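Local coordinates for protein saframycin Mx1 synthetase B (Legionella pneumophila subsp. pneumophila, PDB 3KXW) that is a fatty acid AMP ligase of the ANL superfamily and holds 5'-O-[(S)-(dodecanoyloxy)(hydroxy)phosphoryl]adenosine in its ligand pocket, at residues Met505-Asn510 with Ile543-Met548. Numbering follows the deposited sequence.
Sequences MCEVKN and IPLKAM
Glu507 reaches from its strand to the type II turn Pro544-Ala547, and its carboxylate accepts a hydrogen bond from the backbone of Met548, OE2 to N 2.9 Å. That N-H meets OE2 nearly along the C-O bond and is almost straight (163°). Beyond CG the glutamate chain is extended (chi2 179°), which carries CD away from the strand and lets the acid span the gap to the turn. A water also donates to OE2 and to Met548 O, while OE1 accepts from Lys488 N on the neighbouring strand 486-496; both oxygens of this buried carboxylate therefore have donors.

Apolar side chains pack alongside. Glu507 CG lies 3.6 Å from Pro544 O and 4.0 Å from Ile543 CG1, the glutamate and isoleucine sharing one face of the sheet. Met548, like Met505 modelled as selenomethionine, runs extended past the acid; its unbranched chain brings CE within 3.7 Å of Met505 CG, and helix 554-567 covers both residues through Cys561. At the exposed end, Leu545 sets CG 3.5 Å from Lys509 CA.

Beneath these side chains, parallel strand pairing fixes the register: Ile543 N donates to Cys506 O and Val508 N to Ile543 O (2.8 Å), flanking Glu507. A second water accepts from Leu545 N and donates to Val508 O. The strands belong to a beta-alpha-beta unit whose crossover is helix 515-533. Donation from Met548 N and Lys488 N would probably favour the ionised carboxylate. The Met548 bond joins the residue just after the turn to the strand without a basic side chain from either segment.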
loop_
_atom_site.group_PDB
_atom_site.type_symbol
_atom_site.label_atom_id
_atom_site.label_comp_id
_atom_site.label_asym_id
_atom_site.label_seq_id
_atom_site.Cartn_x
_atom_site.Cartn_y
_atom_site.Cartn_z
HETATM N N MSE A 505 1.318 15.212 -18.670
HETATM C CA MSE A 505 1.972 16.091 -19.649
HETATM C C MSE A 505 1.872 17.540 -19.182
HETATM O O MSE A 505 0.793 17.987 -18.799
HETATM C CB MSE A 505 1.311 15.954 -21.025
HETATM C CG MSE A 505 2.030 16.696 -22.136
HETATM SE SE MSE A 505 1.156 16.330 -23.872
HETATM C CE MSE A 505 1.685 14.443 -24.058
ATOM N N CYS A 506 2.983 18.278 -19.233
ATOM C CA CYS A 506 3.002 19.660 -18.750
ATOM C C CYS A 506 3.640 20.566 -19.770
ATOM O O CYS A 506 4.683 20.232 -20.310
ATOM C CB CYS A 506 3.849 19.784 -17.466
ATOM S SG CYS A 506 3.308 18.759 -16.122
ATOM N N GLU A 507 3.027 21.715 -20.031
ATOM C CA GLU A 507 3.736 22.784 -20.735
ATOM C C GLU A 507 4.760 23.362 -19.757
ATOM O O GLU A 507 4.486 23.445 -18.557
ATOM C CB GLU A 507 2.769 23.890 -21.124
ATOM C CG GLU A 507 1.664 23.460 -22.064
ATOM C CD GLU A 507 0.717 24.628 -22.388
ATOM O OE1 GLU A 507 0.620 25.568 -21.568
ATOM O OE2 GLU A 507 0.088 24.588 -23.463
ATOM N N VAL A 508 5.938 23.733 -20.247
ATOM C CA VAL A 508 6.907 24.408 -19.404
ATOM C C VAL A 508 7.108 25.809 -19.948
ATOM O O VAL A 508 7.173 26.001 -21.166
ATOM C CB VAL A 508 8.270 23.652 -19.324
ATOM C CG1 VAL A 508 8.081 22.289 -18.636
ATOM C CG2 VAL A 508 8.841 23.450 -20.690
ATOM N N LYS A 509 7.173 26.794 -19.052
ATOM C CA LYS A 509 7.401 28.164 -19.494
ATOM C C LYS A 509 8.692 28.278 -20.287
ATOM O O LYS A 509 8.730 28.950 -21.303
ATOM C CB LYS A 509 7.452 29.142 -18.310
ATOM C CG LYS A 509 6.139 29.279 -17.535
ATOM C CD LYS A 509 6.291 30.212 -16.336
ATOM C CE LYS A 509 4.986 30.352 -15.593
ATOM N NZ LYS A 509 5.148 31.322 -14.473
ATOM N N ASN A 510 9.752 27.659 -19.779
ATOM C CA ASN A 510 11.083 27.739 -20.371
ATOM C C ASN A 510 11.464 26.440 -21.075
ATOM O O ASN A 510 11.856 25.446 -20.436
ATOM C CB ASN A 510 12.146 28.133 -19.312
ATOM C CG ASN A 510 13.509 28.448 -19.942
ATOM O OD1 ASN A 510 13.835 27.928 -21.000
ATOM N ND2 ASN A 510 14.307 29.303 -19.284
ATOM N N ILE A 543 6.309 19.800 -22.780
ATOM C CA ILE A 543 6.156 20.447 -24.075
ATOM C C ILE A 543 6.198 21.968 -23.881
ATOM O O ILE A 543 6.063 22.445 -22.762
ATOM C CB ILE A 543 4.832 20.023 -24.731
ATOM C CG1 ILE A 543 3.636 20.517 -23.910
ATOM C CG2 ILE A 543 4.793 18.486 -24.905
ATOM C CD1 ILE A 543 2.331 20.381 -24.655
ATOM N N PRO A 544 6.373 22.731 -24.976
ATOM C CA PRO A 544 6.469 24.194 -24.873
ATOM C C PRO A 544 5.159 24.861 -24.465
ATOM O O PRO A 544 4.077 24.300 -24.627
ATOM C CB PRO A 544 6.845 24.631 -26.309
ATOM C CG PRO A 544 7.395 23.407 -26.966
ATOM C CD PRO A 544 6.587 22.274 -26.362
ATOM N N LEU A 545 5.278 26.071 -23.931
ATOM C CA LEU A 545 4.133 26.911 -23.619
ATOM C C LEU A 545 3.204 27.066 -24.812
ATOM O O LEU A 545 3.651 27.102 -25.955
ATOM C CB LEU A 545 4.597 28.304 -23.193
ATOM C CG LEU A 545 4.689 28.662 -21.721
ATOM C CD1 LEU A 545 4.643 30.194 -21.582
ATOM C CD2 LEU A 545 3.568 28.016 -20.896
ATOM N N LYS A 546 1.907 27.151 -24.520
ATOM C CA LYS A 546 0.872 27.349 -25.543
ATOM C C LYS A 546 0.762 26.180 -26.535
ATOM O O LYS A 546 0.103 26.288 -27.567
ATOM C CB LYS A 546 1.090 28.692 -26.273
ATOM C CG LYS A 546 -0.032 29.098 -27.240
ATOM C CD LYS A 546 -1.339 29.486 -26.517
ATOM C CE LYS A 546 -2.303 30.237 -27.457
ATOM N NZ LYS A 546 -3.555 30.736 -26.778
ATOM N N ALA A 547 1.388 25.053 -26.221
ATOM C CA ALA A 547 1.358 23.928 -27.146
ATOM C C ALA A 547 0.025 23.171 -27.056
ATOM O O ALA A 547 -0.336 22.438 -27.970
ATOM C CB ALA A 547 2.535 22.990 -26.916
HETATM N N MSE A 548 -0.687 23.357 -25.951
HETATM C CA MSE A 548 -2.053 22.848 -25.808
HETATM C C MSE A 548 -3.072 23.913 -26.187
HETATM O O MSE A 548 -3.011 25.041 -25.698
HETATM C CB MSE A 548 -2.314 22.415 -24.369
HETATM C CG MSE A 548 -1.342 21.364 -23.860
HETATM SE SE MSE A 548 -1.741 20.839 -22.000
HETATM C CE MSE A 548 -0.180 19.684 -21.706
HETATM O O HOH W 1 -2.274 26.065 -23.376
HETATM O O HOH W 2 7.989 27.177 -23.697
#